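Local coordinates for penicillin-binding protein 2B (Streptococcus pneumoniae, PDB 2WAD) that probably acts as a penicillin-binding transpeptidase that forms peptide cross-links between adjacent glycan strands of cell-wall peptidoglycan during peripheral synthesis, at residues K270-V275 against G492-D497; A117-A122 against K173-F178; Y447-A452 against N511-A516; T75-V80 against S218-R223; A315-V320 against V355-G360. One frame throughout, in Å; residues are numbered along the deposited sequence.

How the interactions relate
From the N terminus, strand 72-83 opens interaction 4, which closes at 218-223 and joins two neighbouring strands. Interaction 2 is nested in that loop and packs two helices of the same N-terminal region, 117-122 and 173-178. Segment 270-275 then opens interaction 1. Interaction 5 is nested inside the loop of interaction 1 and sets helix 314-334 on strand 355-363. Segment 447-452 opens interaction 3 before interaction 1 closes at 492-497, and interaction 3 closes at 511-516, so these two cross. Interaction 1 ties the N-terminal region to the transpeptidase domain. Interactions 2 and 3 lie far apart, with centres about 71 Å from each other.

Interaction 1: K270-V275 against G492-D497; sequences KQYEEV and GIDLPD. Unlike the reference sequence in segment 270-275: Val-275 (reference Thr).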
# COMPACT_ATOMS: atom_id res chain seq x y z
N LYS A 270 2.54 -6.63 -5.29
CA LYS A 270 1.44 -7.54 -5.02
C LYS A 270 0.15 -7.08 -5.69
O LYS A 270 -0.54 -7.86 -6.33
CB LYS A 270 1.24 -7.72 -3.51
CG LYS A 270 0.13 -8.71 -3.13
CD LYS A 270 0.14 -9.01 -1.64
CE LYS A 270 -1.19 -9.58 -1.21
NZ LYS A 270 -1.02 -10.35 0.04
N GLN A 271 -0.19 -5.81 -5.51
CA GLN A 271 -1.44 -5.29 -6.07
C GLN A 271 -1.57 -5.54 -7.58
O GLN A 271 -2.65 -5.87 -8.06
CB GLN A 271 -1.57 -3.80 -5.75
CG GLN A 271 -2.88 -3.22 -6.12
CD GLN A 271 -3.99 -3.66 -5.18
OE1 GLN A 271 -5.16 -3.30 -5.38
NE2 GLN A 271 -3.63 -4.42 -4.15
N TYR A 272 -0.47 -5.37 -8.31
CA TYR A 272 -0.50 -5.45 -9.77
C TYR A 272 0.21 -6.70 -10.29
O TYR A 272 0.65 -6.75 -11.44
CB TYR A 272 0.08 -4.18 -10.40
CG TYR A 272 -0.85 -3.00 -10.19
CD1 TYR A 272 -0.72 -2.20 -9.07
CD2 TYR A 272 -1.89 -2.75 -11.06
CE1 TYR A 272 -1.59 -1.13 -8.84
CE2 TYR A 272 -2.75 -1.70 -10.85
CZ TYR A 272 -2.61 -0.89 -9.75
OH TYR A 272 -3.48 0.15 -9.54
N GLU A 273 0.26 -7.72 -9.44
CA GLU A 273 0.84 -9.02 -9.76
C GLU A 273 0.31 -9.61 -11.07
O GLU A 273 1.08 -10.13 -11.86
CB GLU A 273 0.62 -9.99 -8.59
CG GLU A 273 0.77 -11.47 -8.92
CD GLU A 273 2.15 -11.84 -9.44
OE1 GLU A 273 3.18 -11.33 -8.93
OE2 GLU A 273 2.19 -12.68 -10.36
N GLU A 274 -0.99 -9.57 -11.28
CA GLU A 274 -1.56 -10.12 -12.51
C GLU A 274 -0.99 -9.38 -13.73
O GLU A 274 -0.82 -9.95 -14.79
CB GLU A 274 -3.08 -9.98 -12.47
CG GLU A 274 -3.84 -10.97 -13.35
CD GLU A 274 -5.20 -10.47 -13.81
OE1 GLU A 274 -5.94 -9.83 -13.03
OE2 GLU A 274 -5.54 -10.75 -14.98
N VAL A 275 -0.73 -8.08 -13.59
CA VAL A 275 -0.20 -7.29 -14.70
C VAL A 275 1.29 -7.55 -14.87
O VAL A 275 1.77 -7.66 -16.00
CB VAL A 275 -0.43 -5.78 -14.49
CG1 VAL A 275 0.24 -5.00 -15.62
CG2 VAL A 275 -1.92 -5.44 -14.43
N GLY A 492 -10.33 3.06 -1.20
CA GLY A 492 -10.23 2.46 -2.53
C GLY A 492 -8.82 2.46 -3.12
O GLY A 492 -8.61 2.12 -4.30
N ILE A 493 -7.84 2.91 -2.33
CA ILE A 493 -6.50 3.07 -2.89
C ILE A 493 -5.95 1.71 -3.34
O ILE A 493 -6.27 0.68 -2.73
CB ILE A 493 -5.53 3.73 -1.92
CG1 ILE A 493 -4.29 4.21 -2.68
CG2 ILE A 493 -5.18 2.81 -0.76
CD1 ILE A 493 -3.28 4.86 -1.80
N ASP A 494 -5.16 1.71 -4.42
CA ASP A 494 -4.63 0.50 -5.05
C ASP A 494 -3.41 -0.08 -4.32
O ASP A 494 -2.32 -0.24 -4.89
CB ASP A 494 -4.35 0.76 -6.54
CG ASP A 494 -3.44 2.00 -6.79
OD1 ASP A 494 -3.30 2.89 -5.90
OD2 ASP A 494 -2.93 2.11 -7.93
N LEU A 495 -3.59 -0.39 -3.04
CA LEU A 495 -2.58 -1.09 -2.25
C LEU A 495 -3.33 -2.19 -1.50
O LEU A 495 -4.52 -2.04 -1.25
CB LEU A 495 -1.88 -0.15 -1.26
CG LEU A 495 -0.92 0.90 -1.85
CD1 LEU A 495 -0.42 1.88 -0.79
CD2 LEU A 495 0.25 0.28 -2.61
N PRO A 496 -2.66 -3.31 -1.19
CA PRO A 496 -3.39 -4.47 -0.66
C PRO A 496 -4.18 -4.21 0.62
O PRO A 496 -5.31 -4.69 0.76
CB PRO A 496 -2.32 -5.54 -0.44
CG PRO A 496 -1.04 -5.00 -1.01
CD PRO A 496 -1.28 -3.64 -1.60
N ASP A 497 -3.62 -3.42 1.54
CA ASP A 497 -4.19 -3.25 2.87
C ASP A 497 -4.01 -1.84 3.45
O ASP A 497 -2.91 -1.47 3.84
CB ASP A 497 -3.58 -4.26 3.84
CG ASP A 497 -4.26 -4.26 5.20
OD1 ASP A 497 -5.50 -4.10 5.25
OD2 ASP A 497 -3.55 -4.42 6.22
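Gln-271, at the end of helix 267-271, lies against the backbone of Asp-494, Leu-495 and Pro-496. Gln-271 CB is 3.7 Å from Asp-494 O. CG is closer to that oxygen, with Gln-271 CG to Asp-494 O at 3.3 Å. The chain then bends at chi2 (74°), which places CD near Asp-494 C. Gln-271 OE1 packs by the same carbonyl carbon, 3.8 Å from Asp-494 C. Gln-271 NE2 reaches the next peptide and is 3.3 Å from Pro-496 N. That proline nitrogen has no hydrogen to share, so the approach is packing alone.

The contact joins the N-terminal dimerisation region to a loop of the transpeptidase domain, the two-part layout of class B penicillin-binding proteins. Asp-494 is the centre of an inverse gamma turn in that loop. Tyr-272 OH donates to Asp-494 OD2 at 2.6 Å, on the anti lone pair of that oxygen. The ring and carboxylate planes are 90° apart, and OD2 sits at the ring edge. Asp-494 OD2 also accepts from Val-547 N, and OD1 from Ile-546 N. Three donors therefore hold the buried carboxylate, which is consistent with a charged aspartate. One residue before Gln-271, Lys-270 CD touches Pro-496 CG at 4.2 Å.

Interaction 2: A117-A122 against K173-F178; sequences ADYYLA and KEIYLF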
# COMPACT_ATOMS: atom_id res chain seq x y z
N ALA A 117 14.14 -38.60 4.16
CA ALA A 117 13.44 -39.86 3.94
C ALA A 117 13.41 -40.21 2.46
O ALA A 117 13.51 -41.37 2.07
CB ALA A 117 12.04 -39.79 4.51
N ASP A 118 13.28 -39.17 1.64
CA ASP A 118 13.37 -39.28 0.19
C ASP A 118 14.70 -39.86 -0.27
O ASP A 118 14.73 -40.87 -0.97
CB ASP A 118 13.13 -37.91 -0.46
CG ASP A 118 11.66 -37.59 -0.60
OD1 ASP A 118 10.82 -38.47 -0.36
OD2 ASP A 118 11.35 -36.44 -0.98
N TYR A 119 15.79 -39.22 0.14
CA TYR A 119 17.14 -39.71 -0.17
C TYR A 119 17.32 -41.15 0.29
O TYR A 119 17.90 -41.98 -0.41
CB TYR A 119 18.19 -38.82 0.48
CG TYR A 119 19.61 -39.29 0.23
CD1 TYR A 119 20.28 -38.92 -0.93
CD2 TYR A 119 20.27 -40.09 1.15
CE1 TYR A 119 21.58 -39.34 -1.17
CE2 TYR A 119 21.57 -40.50 0.92
CZ TYR A 119 22.21 -40.13 -0.24
OH TYR A 119 23.50 -40.54 -0.49
N TYR A 120 16.84 -41.44 1.49
CA TYR A 120 17.02 -42.76 2.08
C TYR A 120 16.29 -43.85 1.29
O TYR A 120 16.81 -44.95 1.10
CB TYR A 120 16.56 -42.74 3.55
CG TYR A 120 16.58 -44.09 4.22
CD1 TYR A 120 17.79 -44.71 4.53
CD2 TYR A 120 15.40 -44.75 4.54
CE1 TYR A 120 17.82 -45.96 5.13
CE2 TYR A 120 15.42 -46.00 5.15
CZ TYR A 120 16.63 -46.59 5.44
OH TYR A 120 16.64 -47.83 6.04
N LEU A 121 15.09 -43.51 0.83
CA LEU A 121 14.25 -44.44 0.08
C LEU A 121 14.72 -44.61 -1.36
O LEU A 121 14.29 -45.53 -2.06
CB LEU A 121 12.79 -43.99 0.12
CG LEU A 121 12.08 -43.91 1.47
CD1 LEU A 121 10.65 -43.46 1.29
CD2 LEU A 121 12.15 -45.24 2.22
N ALA A 122 15.60 -43.72 -1.80
CA ALA A 122 16.13 -43.73 -3.15
C ALA A 122 16.75 -45.07 -3.53
O ALA A 122 16.77 -45.42 -4.70
CB ALA A 122 17.14 -42.62 -3.33
N LYS A 173 25.83 -33.15 1.78
CA LYS A 173 25.94 -32.22 0.67
C LYS A 173 25.37 -32.84 -0.60
O LYS A 173 24.73 -32.16 -1.39
CB LYS A 173 27.40 -31.84 0.43
CG LYS A 173 28.05 -31.07 1.57
CD LYS A 173 29.49 -30.75 1.22
CE LYS A 173 30.06 -29.69 2.13
NZ LYS A 173 31.44 -29.35 1.69
N GLU A 174 25.60 -34.14 -0.78
CA GLU A 174 24.97 -34.79 -1.92
C GLU A 174 23.47 -34.91 -1.66
O GLU A 174 22.66 -34.71 -2.58
CB GLU A 174 25.66 -36.09 -2.32
CG GLU A 174 25.35 -37.29 -1.46
CD GLU A 174 26.11 -38.52 -1.93
OE1 GLU A 174 27.17 -38.39 -2.59
OE2 GLU A 174 25.64 -39.64 -1.62
N ILE A 175 23.09 -35.17 -0.41
CA ILE A 175 21.67 -35.21 -0.08
C ILE A 175 20.99 -33.90 -0.40
O ILE A 175 19.88 -33.86 -0.94
CB ILE A 175 21.40 -35.59 1.38
CG1 ILE A 175 22.01 -36.96 1.68
CG2 ILE A 175 19.90 -35.62 1.63
CD1 ILE A 175 21.70 -37.45 3.08
N TYR A 176 21.68 -32.81 -0.09
CA TYR A 176 21.18 -31.48 -0.46
C TYR A 176 20.97 -31.30 -1.96
O TYR A 176 19.93 -30.81 -2.39
CB TYR A 176 22.12 -30.40 0.09
CG TYR A 176 21.67 -29.00 -0.26
CD1 TYR A 176 20.55 -28.44 0.34
CD2 TYR A 176 22.37 -28.24 -1.19
CE1 TYR A 176 20.14 -27.15 0.02
CE2 TYR A 176 21.98 -26.97 -1.52
CZ TYR A 176 20.87 -26.42 -0.91
OH TYR A 176 20.49 -25.15 -1.26
N LEU A 177 21.97 -31.67 -2.75
CA LEU A 177 21.91 -31.59 -4.21
C LEU A 177 20.79 -32.44 -4.82
O LEU A 177 19.99 -31.92 -5.60
CB LEU A 177 23.27 -31.94 -4.83
CG LEU A 177 24.29 -30.80 -4.72
CD1 LEU A 177 25.69 -31.24 -5.11
CD2 LEU A 177 23.90 -29.50 -5.44
N PHE A 178 20.74 -33.72 -4.46
CA PHE A 178 19.59 -34.59 -4.77
C PHE A 178 18.23 -33.91 -4.56
O PHE A 178 17.41 -33.85 -5.48
CB PHE A 178 19.70 -35.85 -3.92
CG PHE A 178 18.57 -36.81 -4.12
CD1 PHE A 178 18.73 -37.90 -4.97
CD2 PHE A 178 17.37 -36.67 -3.45
CE1 PHE A 178 17.71 -38.81 -5.15
CE2 PHE A 178 16.35 -37.58 -3.62
CZ PHE A 178 16.52 -38.65 -4.49
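Two helices of the N-terminal dimerisation region, 113-121 and 169-182, pack here almost at a right angle. Their short segments cross at 98°, and the axes come within 10.1 Å. Tyr-119 is the main residue from the first helix. Its CG is anti to the backbone N (chi1 179°), and its ring lies with one face against Ile-175 and one edge toward Phe-178. Ile-175 CG1 lies 3.4 Å from the centroid of the Tyr-119 ring, over the centre, a CH-pi contact. Ile-175 CD1 also meets Tyr-119 CD2 at 3.6 Å.

The ring pair with Phe-178 is T-shaped, with planes 89° apart and the centroids of the Tyr-119 and Phe-178 rings separated by 5.8 Å. Tyr-119 CD1 stands above the Phe-178 face, shifted toward the rim. Ala-122 CB touches Phe-178 CZ at 4.2 Å.

Helix 90-100 packs on the same cluster, since Lys-94 touches both Tyr-119 and Phe-178. Lys-98 of that helix touches Glu-174. At the tip of the tyrosine, the extended Glu-174 chain crosses at about a right angle. Tyr-119 OH donates to Glu-174 OE2 at 2.6 Å, on the anti lone pair of that oxygen.

Interaction 3: Y447-A452 against N511-A516; sequences YVVQTA and NFITNA. Unlike the reference sequence in segment 447-452: Val-448 (reference Met). Unlike the reference sequence in segment 511-516: Phe-512 (reference Tyr).
Ala-452, Ala-516 and Ile-513 bury the most surface where helix 445-455 packs against helix 509-515. The short segments make an angle of 132°, and their axes approach to 9.4 Å. Ala-452 and Ala-516 both point at the opposing segment. Their methyl groups meet directly, with Ala-452 CB to Ala-516 CB at 3.9 Å. Phe-512 brings its ring edge to Ala-452. Phe-512 CZ is 3.7 Å from Ala-452 CB and 3.4 Å from Ala-452 O, which lies in the plane of the ring.

Ile-513 crosses Val-449 at about a right angle. Ile-513 CG2, anti to the backbone N, meets Val-449 CG2 at 4.0 Å. Ile-513 CD1 comes near Ala-452 CB, 4.4 Å away. Val-448 CG2 packs beside Ala-516 O at 3.8 Å. That oxygen also accepts a hydrogen bond from Thr-392 OG1 of helix 389-398.

The pair belongs to the helical part of the transpeptidase domain, near the catalytic centre. The Val-448 side chain touches Lys-389 and is about 7 Å from that of Ser-386, the probable acyl-ester serine. All the touching residues are buried, and the two segments join through apolar packing, so between them the contact is one of apolar fit, close to the probable active site.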
# COMPACT_ATOMS: atom_id res chain seq x y z
N TYR A 447 -21.17 25.99 16.36
CA TYR A 447 -22.04 25.69 15.20
C TYR A 447 -22.20 24.17 14.99
O TYR A 447 -23.32 23.70 14.72
CB TYR A 447 -21.49 26.36 13.93
CG TYR A 447 -22.48 26.45 12.79
CD1 TYR A 447 -23.31 27.55 12.66
CD2 TYR A 447 -22.61 25.42 11.85
CE1 TYR A 447 -24.24 27.64 11.63
CE2 TYR A 447 -23.55 25.49 10.82
CZ TYR A 447 -24.35 26.61 10.73
OH TYR A 447 -25.29 26.72 9.73
N VAL A 448 -21.10 23.42 15.13
CA VAL A 448 -21.10 22.00 14.82
C VAL A 448 -21.62 21.15 15.97
O VAL A 448 -22.13 20.07 15.75
CB VAL A 448 -19.72 21.46 14.37
CG1 VAL A 448 -19.36 21.93 12.96
CG2 VAL A 448 -18.62 21.78 15.39
N VAL A 449 -21.44 21.62 17.20
CA VAL A 449 -22.00 20.96 18.37
C VAL A 449 -23.53 21.11 18.41
O VAL A 449 -24.25 20.15 18.69
CB VAL A 449 -21.34 21.48 19.67
CG1 VAL A 449 -22.10 20.97 20.87
CG2 VAL A 449 -19.90 20.98 19.77
N GLN A 450 -24.04 22.30 18.12
CA GLN A 450 -25.48 22.50 17.95
C GLN A 450 -26.03 21.68 16.78
O GLN A 450 -27.06 21.05 16.91
CB GLN A 450 -25.81 23.99 17.79
CG GLN A 450 -25.74 24.76 19.09
CD GLN A 450 -25.97 26.26 18.92
OE1 GLN A 450 -27.03 26.77 19.29
NE2 GLN A 450 -24.98 26.98 18.39
N THR A 451 -25.34 21.65 15.65
CA THR A 451 -25.71 20.75 14.56
C THR A 451 -25.80 19.29 14.97
O THR A 451 -26.82 18.65 14.67
CB THR A 451 -24.77 20.85 13.35
OG1 THR A 451 -24.79 22.19 12.83
CG2 THR A 451 -25.20 19.90 12.25
N ALA A 452 -24.77 18.75 15.63
CA ALA A 452 -24.82 17.36 16.11
C ALA A 452 -25.98 17.09 17.09
O ALA A 452 -26.68 16.09 16.97
CB ALA A 452 -23.49 16.94 16.78
N ASN A 511 -18.40 11.55 23.65
CA ASN A 511 -17.67 11.11 22.47
C ASN A 511 -18.32 11.53 21.14
O ASN A 511 -17.63 11.97 20.21
CB ASN A 511 -17.50 9.58 22.46
CG ASN A 511 -16.69 9.05 23.66
OD1 ASN A 511 -15.83 9.73 24.26
ND2 ASN A 511 -16.97 7.79 23.98
N PHE A 512 -19.63 11.34 21.03
CA PHE A 512 -20.41 11.78 19.87
C PHE A 512 -20.19 13.26 19.62
O PHE A 512 -19.86 13.66 18.50
CB PHE A 512 -21.90 11.48 20.12
CG PHE A 512 -22.85 12.17 19.16
CD1 PHE A 512 -22.89 11.85 17.81
CD2 PHE A 512 -23.71 13.15 19.62
CE1 PHE A 512 -23.78 12.47 16.95
CE2 PHE A 512 -24.60 13.79 18.77
CZ PHE A 512 -24.63 13.47 17.43
N ILE A 513 -20.37 14.08 20.66
CA ILE A 513 -20.15 15.51 20.60
C ILE A 513 -18.72 15.85 20.14
O ILE A 513 -18.56 16.63 19.20
CB ILE A 513 -20.46 16.18 21.95
CG1 ILE A 513 -21.97 16.13 22.24
CG2 ILE A 513 -19.97 17.62 21.96
CD1 ILE A 513 -22.87 16.72 21.10
N THR A 514 -17.69 15.27 20.75
CA THR A 514 -16.31 15.54 20.31
C THR A 514 -16.04 15.06 18.89
O THR A 514 -15.20 15.64 18.19
CB THR A 514 -15.22 14.96 21.25
OG1 THR A 514 -15.45 13.56 21.46
CG2 THR A 514 -15.19 15.72 22.61
N ASN A 515 -16.69 13.97 18.47
CA ASN A 515 -16.49 13.48 17.09
C ASN A 515 -16.88 14.56 16.10
O ASN A 515 -16.27 14.69 15.05
CB ASN A 515 -17.29 12.17 16.85
CG ASN A 515 -16.63 11.26 15.83
OD1 ASN A 515 -15.41 11.28 15.65
ND2 ASN A 515 -17.44 10.41 15.20
N ALA A 516 -17.87 15.37 16.49
CA ALA A 516 -18.41 16.44 15.64
C ALA A 516 -17.41 17.55 15.30
O ALA A 516 -17.57 18.26 14.30
CB ALA A 516 -19.67 17.03 16.26

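Interaction 4: T75-V80 against S218-R223; sequences TLKQVV and STSWDR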
# COMPACT_ATOMS: atom_id res chain seq x y z
N THR A 75 17.74 -8.15 -12.90
CA THR A 75 19.17 -8.31 -13.10
C THR A 75 19.48 -9.74 -13.52
O THR A 75 18.83 -10.69 -13.07
CB THR A 75 19.98 -7.75 -11.90
OG1 THR A 75 21.35 -8.16 -11.98
CG2 THR A 75 19.38 -8.14 -10.55
N LEU A 76 20.43 -9.89 -14.43
CA LEU A 76 20.71 -11.18 -15.07
C LEU A 76 21.87 -11.87 -14.35
O LEU A 76 22.91 -11.24 -14.11
CB LEU A 76 21.07 -10.94 -16.55
CG LEU A 76 20.24 -11.57 -17.68
CD1 LEU A 76 20.16 -10.65 -18.90
CD2 LEU A 76 20.70 -12.97 -18.09
N LYS A 77 21.70 -13.14 -13.98
CA LYS A 77 22.78 -13.93 -13.37
C LYS A 77 23.05 -15.22 -14.15
O LYS A 77 22.29 -15.59 -15.05
CB LYS A 77 22.47 -14.25 -11.91
CG LYS A 77 21.11 -14.90 -11.71
CD LYS A 77 20.70 -15.01 -10.25
CE LYS A 77 19.32 -15.65 -10.13
NZ LYS A 77 18.71 -15.51 -8.77
N GLN A 78 24.15 -15.89 -13.81
CA GLN A 78 24.42 -17.22 -14.36
C GLN A 78 24.15 -18.28 -13.30
O GLN A 78 24.48 -18.07 -12.13
CB GLN A 78 25.85 -17.31 -14.87
CG GLN A 78 26.16 -16.31 -15.96
CD GLN A 78 26.66 -16.99 -17.21
OE1 GLN A 78 25.88 -17.63 -17.93
NE2 GLN A 78 27.96 -16.87 -17.47
N VAL A 79 23.58 -19.41 -13.70
CA VAL A 79 22.99 -20.35 -12.76
C VAL A 79 23.16 -21.79 -13.26
O VAL A 79 23.20 -22.02 -14.47
CB VAL A 79 21.48 -20.02 -12.56
CG1 VAL A 79 20.64 -21.25 -12.32
CG2 VAL A 79 21.27 -19.01 -11.43
N VAL A 80 23.28 -22.75 -12.35
CA VAL A 80 23.17 -24.16 -12.74
C VAL A 80 21.69 -24.54 -12.85
O VAL A 80 20.94 -24.39 -11.88
CB VAL A 80 23.88 -25.12 -11.76
CG1 VAL A 80 23.66 -26.56 -12.21
CG2 VAL A 80 25.36 -24.81 -11.72
N SER A 218 22.79 -21.75 -17.41
CA SER A 218 22.00 -20.73 -18.09
C SER A 218 21.83 -19.52 -17.18
O SER A 218 22.42 -19.45 -16.09
CB SER A 218 20.65 -21.28 -18.56
OG SER A 218 19.78 -21.52 -17.48
N THR A 219 21.04 -18.55 -17.63
CA THR A 219 20.90 -17.28 -16.93
C THR A 219 19.50 -17.15 -16.34
O THR A 219 18.54 -17.54 -16.99
CB THR A 219 21.08 -16.11 -17.91
OG1 THR A 219 19.86 -15.93 -18.65
CG2 THR A 219 22.23 -16.37 -18.89
N SER A 220 19.40 -16.61 -15.13
CA SER A 220 18.12 -16.36 -14.45
C SER A 220 17.94 -14.86 -14.12
O SER A 220 18.50 -14.01 -14.82
CB SER A 220 18.06 -17.22 -13.19
OG SER A 220 16.78 -17.17 -12.58
N TRP A 221 17.14 -14.53 -13.09
CA TRP A 221 16.99 -13.14 -12.61
C TRP A 221 16.94 -12.99 -11.09
O TRP A 221 16.38 -13.82 -10.37
CB TRP A 221 15.71 -12.46 -13.10
CG TRP A 221 15.47 -12.52 -14.54
CD1 TRP A 221 16.01 -11.73 -15.51
CD2 TRP A 221 14.58 -13.42 -15.21
NE1 TRP A 221 15.54 -12.10 -16.74
CE2 TRP A 221 14.66 -13.14 -16.59
CE3 TRP A 221 13.75 -14.45 -14.77
CZ2 TRP A 221 13.92 -13.86 -17.54
CZ3 TRP A 221 13.02 -15.17 -15.71
CH2 TRP A 221 13.11 -14.86 -17.08
N ASP A 222 17.48 -11.87 -10.62
CA ASP A 222 17.08 -11.32 -9.34
C ASP A 222 16.24 -10.09 -9.65
O ASP A 222 16.39 -9.46 -10.70
CB ASP A 222 18.29 -10.98 -8.47
CG ASP A 222 19.09 -12.21 -8.06
OD1 ASP A 222 18.51 -13.08 -7.37
OD2 ASP A 222 20.28 -12.31 -8.43
N ARG A 223 15.32 -9.77 -8.75
CA ARG A 223 14.56 -8.55 -8.87
C ARG A 223 15.14 -7.60 -7.84
O ARG A 223 15.17 -7.93 -6.65
CB ARG A 223 13.10 -8.85 -8.55
CG ARG A 223 12.21 -7.64 -8.38
CD ARG A 223 11.84 -7.05 -9.73
NE ARG A 223 10.52 -6.43 -9.71
CZ ARG A 223 9.78 -6.25 -10.79
NH1 ARG A 223 10.24 -6.64 -11.97
NH2 ARG A 223 8.59 -5.69 -10.71
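Lys-77 and Asp-222 cross at about a right angle on one face of an antiparallel strand pair. Lys-77 CG lies between the backbone N and the carbonyl carbon (chi1 53°), and the chain runs extended beyond it. Lys-77 NZ reaches Asp-222 OD1 at 2.8 Å in a salt bridge. It meets the oxygen from above the carboxylate plane, 53° out of it. On the way, Lys-77 CE passes Ser-220 CB at 3.7 Å. Thr-75 CG2 packs on Asp-222 CB, also at 3.7 Å. Val-79 CG2 touches Ser-220 CB at 4.1 Å on this same face. Leu-76, Gln-78, Thr-219 and Trp-221 point to the other face.

Strands 72-83 and 215-225 belong to a small antiparallel sheet of the dimerisation region. Thr-75 with Asp-222 and Val-79 with Ser-218 are hydrogen-bonded pairs, with Val-79 N to Ser-218 O at 2.7 Å. Lys-77 with Ser-220 is the middle one, and its Lys-77 N to Ser-220 O bond is weak. The salt bridge runs diagonally from this middle pair to the Thr-75 and Asp-222 pair.

Interaction 5: A315-V320 against V355-G360; sequences AFQDSV and VLSMSG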
# COMPACT_ATOMS: atom_id res chain seq x y z
N ALA A 315 10.68 13.61 -8.67
CA ALA A 315 11.18 14.95 -8.36
C ALA A 315 10.19 15.66 -7.45
O ALA A 315 10.58 16.24 -6.44
CB ALA A 315 11.45 15.76 -9.66
N PHE A 316 8.91 15.62 -7.81
CA PHE A 316 7.87 16.16 -6.93
C PHE A 316 7.90 15.50 -5.55
O PHE A 316 7.97 16.16 -4.51
CB PHE A 316 6.47 16.12 -7.56
CG PHE A 316 5.45 16.85 -6.75
CD1 PHE A 316 5.58 18.21 -6.52
CD2 PHE A 316 4.40 16.17 -6.16
CE1 PHE A 316 4.66 18.89 -5.72
CE2 PHE A 316 3.47 16.83 -5.37
CZ PHE A 316 3.60 18.19 -5.15
N GLN A 317 7.91 14.17 -5.54
CA GLN A 317 7.94 13.44 -4.28
C GLN A 317 9.16 13.81 -3.44
O GLN A 317 9.05 13.92 -2.22
CB GLN A 317 7.82 11.93 -4.51
CG GLN A 317 8.02 11.07 -3.24
CD GLN A 317 6.72 10.75 -2.50
OE1 GLN A 317 5.64 11.15 -2.92
NE2 GLN A 317 6.83 9.98 -1.42
N ASP A 318 10.32 14.00 -4.08
CA ASP A 318 11.56 14.37 -3.39
C ASP A 318 11.41 15.74 -2.74
O ASP A 318 11.88 15.97 -1.63
CB ASP A 318 12.75 14.43 -4.37
CG ASP A 318 13.22 13.06 -4.83
OD1 ASP A 318 12.82 12.03 -4.25
OD2 ASP A 318 14.03 13.02 -5.77
N SER A 319 10.78 16.65 -3.46
CA SER A 319 10.70 18.02 -2.96
C SER A 319 9.67 18.14 -1.83
O SER A 319 9.89 18.85 -0.85
CB SER A 319 10.58 19.03 -4.11
OG SER A 319 9.28 19.07 -4.64
N VAL A 320 8.59 17.37 -1.89
CA VAL A 320 7.73 17.25 -0.70
C VAL A 320 8.43 16.65 0.54
O VAL A 320 8.33 17.18 1.64
CB VAL A 320 6.40 16.54 -1.04
CG1 VAL A 320 5.51 16.44 0.19
CG2 VAL A 320 5.70 17.31 -2.14
N VAL A 355 -2.56 9.99 -7.60
CA VAL A 355 -1.78 10.34 -6.41
C VAL A 355 -0.56 11.17 -6.83
O VAL A 355 0.26 10.69 -7.60
CB VAL A 355 -1.35 9.11 -5.57
CG1 VAL A 355 -0.27 9.51 -4.54
CG2 VAL A 355 -2.56 8.53 -4.82
N LEU A 356 -0.49 12.42 -6.37
CA LEU A 356 0.63 13.30 -6.74
C LEU A 356 1.84 13.05 -5.85
O LEU A 356 2.97 13.05 -6.33
CB LEU A 356 0.21 14.77 -6.68
CG LEU A 356 -1.01 15.04 -7.57
CD1 LEU A 356 -1.53 16.46 -7.33
CD2 LEU A 356 -0.70 14.72 -9.07
N SER A 357 1.60 12.81 -4.56
CA SER A 357 2.63 12.32 -3.65
C SER A 357 2.00 11.89 -2.34
O SER A 357 0.94 12.40 -1.97
CB SER A 357 3.70 13.38 -3.36
OG SER A 357 3.10 14.39 -2.57
N MET A 358 2.68 10.98 -1.67
CA MET A 358 2.34 10.45 -0.37
C MET A 358 3.64 10.47 0.43
O MET A 358 4.48 9.60 0.22
CB MET A 358 1.97 8.96 -0.46
CG MET A 358 1.31 8.49 -1.71
SD MET A 358 1.16 6.71 -1.96
CE MET A 358 0.99 6.01 -0.30
N SER A 359 3.79 11.38 1.38
CA SER A 359 5.07 11.60 2.04
C SER A 359 4.85 11.50 3.54
O SER A 359 3.84 12.00 4.05
CB SER A 359 5.57 13.03 1.77
OG SER A 359 6.22 13.14 0.52
N GLY A 360 5.82 10.93 4.24
CA GLY A 360 5.71 10.88 5.69
C GLY A 360 7.07 10.87 6.34
O GLY A 360 8.03 10.32 5.80
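A classic beta bulge starts strand 355-363, where Leu-356 and Ser-357 both face Ala-347 of the neighbouring strand 342-348. Helix 314-334 packs on this stretch. Phe-316 points its ring edge at the bulge, and Phe-316 CD2 is 3.4 Å from Leu-356 O, in the ring plane. Phe-316 CE2 also touches Leu-356 CB at 4.1 Å. Val-320 CG2 lies over one face of the ring. Phe-316 and Tyr-673 of helix 661-676 form an edge-to-face pair.

Gln-317 binds the strand backbone. Its chain bends at chi2 (92°), which places CD, and the amide faces Met-358. Met-358 N donates to Gln-317 OE1 at 3.2 Å, in the plane of the amide carbonyl and on a lone pair. Gln-317 NE2 returns a nearly straight bond to Met-358 O at 2.9 Å (N-H...O 166°). That donor stands above the Met-358 carbonyl plane, 55° out of it. Both polar backbone atoms of one residue are thus paired with one buried amide.

Farther along, Val-320 CG1 packs on Ser-359 OG at 3.4 Å. That hydroxyl is hydrogen-bonded to Asp-321. A helix laid against a central antiparallel sheet in this way is characteristic of the transpeptidase fold shared with serine beta-lactamases.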